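Local coordinates for phosphotriesterase homology protein (Escherichia coli, PDB 1BF6) that hydrolyses phosphorylated glyceryl acetates, and also aromatic acetates and propionates, with two zinc ions bound per subunit, at residues 120-128 against 139-147. Residues are numbered along the deposited sequence; the frame is centred on the assembly and turned at random.
Sequences GIIAEIGTS and VFIAAALAH. With ZN (zinc ion), chain C; ZN (zinc ion), chain D.
Ile125 lays its CD1 over the face of the Phe140 ring, a CH-pi contact 3.8 Å from the ring centroid and 10° off the normal. This joins strand 122-126 to helix 134-150, the first strand and crossover helix of a beta-alpha-beta unit in the TIM barrel. Chi1 of 64° places Ile125 CG1 between backbone N and carbonyl carbon, and the extended chi2 (173°) carries CD1 on over the ring. Ala143 CB is shared, pressed by Ile125 CD1 at 3.4 Å, tighter than usual carbon contact, and met by Ile122 CG2 at 3.8 Å. Farther along the helix, Ile122 CD1 rests against the hydrogen-bonded backbone pair Ala143 O and His147 N and the CB atoms of Ala146 and His147. Gly126 O lies in the ring plane, 3.5 Å from Phe140 CE1; Ile125 O sits obliquely above the rim on the Ile125 CD1 side, 3.2 Å from Phe140 CZ; Thr127 CG2 comes obliquely at Phe140 CE1 from the other side, 3.7 Å away. No hydrogen bond crosses this mostly apolar join. Gln167, Leu170 and Leu171 of helix 164-173 also pack on Phe140, so an alanine here would probably open a gap between the two helices and strip Ile125 CD1 of its aromatic floor. Glu124, after a cis peptide bond, heads instead into the barrel. Its carboxylate bridges the metals, OE2 binding one zinc at 2.4 Å beside His11, His13 and Asp242, and OE1 the other at 2.2 Å beside His157 and His185.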
ATOM      1  N   GLY A 120      -3.833 -11.588   0.571  1.00  9.27           N
ATOM      2  CA  GLY A 120      -2.784 -11.898  -0.380  1.00  6.66           C
ATOM      3  C   GLY A 120      -1.463 -11.220  -0.084  1.00  8.67           C
ATOM      4  O   GLY A 120      -0.479 -11.464  -0.788  1.00 10.89           O
ATOM      5  N   ILE A 121      -1.413 -10.388   0.960  1.00  6.36           N
ATOM      6  CA  ILE A 121      -0.197  -9.663   1.328  1.00  6.95           C
ATOM      7  C   ILE A 121      -0.259  -9.310   2.822  1.00  5.93           C
ATOM      8  O   ILE A 121      -1.350  -9.237   3.390  1.00  8.06           O
ATOM      9  CB  ILE A 121      -0.056  -8.345   0.456  1.00  7.47           C
ATOM     10  CG1 ILE A 121       1.330  -7.720   0.599  1.00  9.16           C
ATOM     11  CG2 ILE A 121      -1.133  -7.325   0.841  1.00  8.37           C
ATOM     12  CD1 ILE A 121       1.635  -6.659  -0.469  1.00 10.91           C
ATOM     13  N   ILE A 122       0.904  -9.203   3.456  1.00  6.99           N
ATOM     14  CA  ILE A 122       1.016  -8.838   4.880  1.00  7.79           C
ATOM     15  C   ILE A 122       1.219  -7.340   4.785  1.00  6.42           C
ATOM     16  O   ILE A 122       2.296  -6.859   4.411  1.00  6.76           O
ATOM     17  CB  ILE A 122       2.237  -9.497   5.546  1.00  7.88           C
ATOM     18  CG1 ILE A 122       2.076 -11.023   5.542  1.00  8.59           C
ATOM     19  CG2 ILE A 122       2.447  -8.922   6.954  1.00  5.51           C
ATOM     20  CD1 ILE A 122       3.383 -11.750   5.608  1.00  6.91           C
ATOM     21  N   ALA A 123       0.210  -6.589   5.201  1.00  6.94           N
ATOM     22  CA  ALA A 123       0.307  -5.138   4.989  1.00  8.40           C
ATOM     23  C   ALA A 123      -0.768  -4.376   5.773  1.00  9.27           C
ATOM     24  O   ALA A 123      -1.675  -5.048   6.208  1.00  7.72           O
ATOM     25  CB  ALA A 123      -0.048  -4.896   3.504  1.00  8.19           C
ATOM     26  N   GLU A 124      -0.979  -3.059   5.773  1.00  7.72           N
ATOM     27  CA  GLU A 124       0.072  -2.141   5.804  1.00  7.79           C
ATOM     28  C   GLU A 124       0.754  -2.139   7.178  1.00 10.45           C
ATOM     29  O   GLU A 124       0.011  -1.856   8.126  1.00 10.06           O
ATOM     30  CB  GLU A 124      -0.047  -0.684   5.285  1.00  7.73           C
ATOM     31  CG  GLU A 124      -1.132   0.127   6.025  1.00  7.70           C
ATOM     32  CD  GLU A 124      -1.108   1.563   5.373  1.00  6.55           C
ATOM     33  OE1 GLU A 124       0.009   1.925   5.601  1.00  9.06           O
ATOM     34  OE2 GLU A 124      -2.255   1.664   4.999  1.00  4.46           O
ATOM     35  N   ILE A 125       1.965  -2.668   7.295  1.00 10.62           N
ATOM     36  CA  ILE A 125       2.595  -2.707   8.600  1.00 10.69           C
ATOM     37  C   ILE A 125       3.462  -1.482   8.770  1.00 10.56           C
ATOM     38  O   ILE A 125       4.405  -1.249   8.012  1.00 10.44           O
ATOM     39  CB  ILE A 125       3.306  -4.069   8.863  1.00 11.31           C
ATOM     40  CG1 ILE A 125       4.456  -4.298   7.899  1.00 13.44           C
ATOM     41  CG2 ILE A 125       2.289  -5.225   8.679  1.00 12.67           C
ATOM     42  CD1 ILE A 125       5.281  -5.544   8.247  1.00 15.11           C
ATOM     43  N   GLY A 126       3.083  -0.650   9.734  1.00  9.34           N
ATOM     44  CA  GLY A 126       3.811   0.582   9.928  1.00  8.85           C
ATOM     45  C   GLY A 126       4.607   0.841  11.183  1.00 10.39           C
ATOM     46  O   GLY A 126       4.576   0.089  12.166  1.00  8.45           O
ATOM     47  N   THR A 127       5.385   1.907  11.096  1.00  8.90           N
ATOM     48  CA  THR A 127       6.194   2.376  12.197  1.00 11.15           C
ATOM     49  C   THR A 127       5.811   3.841  12.426  1.00 11.85           C
ATOM     50  O   THR A 127       5.202   4.484  11.553  1.00  9.47           O
ATOM     51  CB  THR A 127       7.704   2.231  11.914  1.00 11.84           C
ATOM     52  OG1 THR A 127       8.012   2.791  10.632  1.00 12.79           O
ATOM     53  CG2 THR A 127       8.123   0.751  11.950  1.00  8.12           C
ATOM     54  N   SER A 128       6.129   4.351  13.609  1.00 11.77           N
ATOM     55  CA  SER A 128       5.798   5.726  13.968  1.00 12.35           C
ATOM     56  C   SER A 128       6.772   6.730  13.356  1.00 12.61           C
ATOM     57  O   SER A 128       7.784   6.348  12.764  1.00 13.29           O
ATOM     58  CB  SER A 128       5.761   5.870  15.499  1.00  9.02           C
ATOM     59  OG  SER A 128       4.673   5.141  16.038  1.00  9.16           O
ATOM     60  N   VAL A 139       5.416  -6.408  15.880  1.00  7.72           N
ATOM     61  CA  VAL A 139       4.558  -6.653  14.721  1.00  6.84           C
ATOM     62  C   VAL A 139       5.421  -6.971  13.471  1.00  4.40           C
ATOM     63  O   VAL A 139       5.104  -7.882  12.718  1.00  7.66           O
ATOM     64  CB  VAL A 139       3.581  -5.465  14.471  1.00  6.25           C
ATOM     65  CG1 VAL A 139       2.950  -5.565  13.066  1.00  5.55           C
ATOM     66  CG2 VAL A 139       2.455  -5.492  15.524  1.00  6.38           C
ATOM     67  N   PHE A 140       6.507  -6.233  13.272  1.00  6.24           N
ATOM     68  CA  PHE A 140       7.394  -6.491  12.141  1.00  7.27           C
ATOM     69  C   PHE A 140       8.049  -7.883  12.239  1.00  7.84           C
ATOM     70  O   PHE A 140       8.242  -8.560  11.226  1.00  6.13           O
ATOM     71  CB  PHE A 140       8.445  -5.394  12.016  1.00  6.99           C
ATOM     72  CG  PHE A 140       8.030  -4.263  11.106  1.00 10.10           C
ATOM     73  CD1 PHE A 140       7.046  -3.358  11.498  1.00 10.97           C
ATOM     74  CD2 PHE A 140       8.590  -4.131   9.834  1.00 10.02           C
ATOM     75  CE1 PHE A 140       6.614  -2.337  10.635  1.00 12.76           C
ATOM     76  CE2 PHE A 140       8.166  -3.111   8.965  1.00 10.59           C
ATOM     77  CZ  PHE A 140       7.175  -2.214   9.367  1.00  9.79           C
ATOM     78  N   ILE A 141       8.369  -8.328  13.454  1.00  7.52           N
ATOM     79  CA  ILE A 141       8.959  -9.664  13.615  1.00  6.95           C
ATOM     80  C   ILE A 141       7.912 -10.729  13.272  1.00  6.65           C
ATOM     81  O   ILE A 141       8.210 -11.712  12.585  1.00  7.00           O
ATOM     82  CB  ILE A 141       9.550  -9.869  15.031  1.00  6.42           C
ATOM     83  CG1 ILE A 141      10.742  -8.938  15.202  1.00  6.79           C
ATOM     84  CG2 ILE A 141       9.989 -11.336  15.221  1.00  7.14           C
ATOM     85  CD1 ILE A 141      11.210  -8.755  16.620  1.00  7.11           C
ATOM     86  N   ALA A 142       6.669 -10.505  13.706  1.00  6.38           N
ATOM     87  CA  ALA A 142       5.575 -11.415  13.417  1.00  5.18           C
ATOM     88  C   ALA A 142       5.355 -11.471  11.904  1.00  6.20           C
ATOM     89  O   ALA A 142       5.085 -12.532  11.356  1.00  5.32           O
ATOM     90  CB  ALA A 142       4.300 -10.951  14.115  1.00  7.52           C
ATOM     91  N   ALA A 143       5.468 -10.317  11.247  1.00  5.13           N
ATOM     92  CA  ALA A 143       5.286 -10.234   9.796  1.00  6.02           C
ATOM     93  C   ALA A 143       6.359 -11.091   9.111  1.00  4.86           C
ATOM     94  O   ALA A 143       6.048 -11.876   8.217  1.00  5.10           O
ATOM     95  CB  ALA A 143       5.373  -8.774   9.333  1.00  5.08           C
ATOM     96  N   ALA A 144       7.596 -10.974   9.596  1.00  7.48           N
ATOM     97  CA  ALA A 144       8.725 -11.736   9.085  1.00  8.43           C
ATOM     98  C   ALA A 144       8.393 -13.224   9.221  1.00  9.83           C
ATOM     99  O   ALA A 144       8.462 -13.966   8.245  1.00 11.22           O
ATOM    100  CB  ALA A 144       9.974 -11.387   9.855  1.00  6.74           C
ATOM    101  N   LEU A 145       7.948 -13.644  10.409  1.00  9.86           N
ATOM    102  CA  LEU A 145       7.591 -15.048  10.641  1.00  9.15           C
ATOM    103  C   LEU A 145       6.497 -15.532   9.700  1.00  9.14           C
ATOM    104  O   LEU A 145       6.591 -16.634   9.150  1.00  7.09           O
ATOM    105  CB  LEU A 145       7.148 -15.267  12.092  1.00 10.63           C
ATOM    106  CG  LEU A 145       8.217 -14.935  13.135  1.00 13.23           C
ATOM    107  CD1 LEU A 145       7.686 -15.221  14.549  1.00 13.20           C
ATOM    108  CD2 LEU A 145       9.493 -15.738  12.843  1.00 12.55           C
ATOM    109  N   ALA A 146       5.455 -14.719   9.511  1.00  7.88           N
ATOM    110  CA  ALA A 146       4.352 -15.099   8.624  1.00  8.53           C
ATOM    111  C   ALA A 146       4.818 -15.195   7.162  1.00  7.83           C
ATOM    112  O   ALA A 146       4.362 -16.058   6.413  1.00  7.56           O
ATOM    113  CB  ALA A 146       3.197 -14.108   8.745  1.00  7.87           C
ATOM    114  N   HIS A 147       5.738 -14.314   6.776  1.00 10.72           N
ATOM    115  CA  HIS A 147       6.261 -14.304   5.416  1.00  9.85           C
ATOM    116  C   HIS A 147       7.162 -15.514   5.194  1.00 12.30           C
ATOM    117  O   HIS A 147       7.150 -16.110   4.120  1.00  9.28           O
ATOM    118  CB  HIS A 147       7.058 -13.025   5.152  1.00 11.18           C
ATOM    119  CG  HIS A 147       8.000 -13.140   3.994  1.00 10.59           C
ATOM    120  ND1 HIS A 147       7.566 -13.203   2.687  1.00  9.91           N
ATOM    121  CD2 HIS A 147       9.344 -13.293   3.952  1.00  9.14           C
ATOM    122  CE1 HIS A 147       8.602 -13.396   1.891  1.00 10.94           C
ATOM    123  NE2 HIS A 147       9.691 -13.454   2.633  1.00 10.99           N
TER
HETATM  124 ZN    ZN C   1      -2.733   3.482   3.542  1.00 12.00          ZN
HETATM  125 ZN    ZN D 293       0.004   4.112   5.367  1.00 15.00          ZN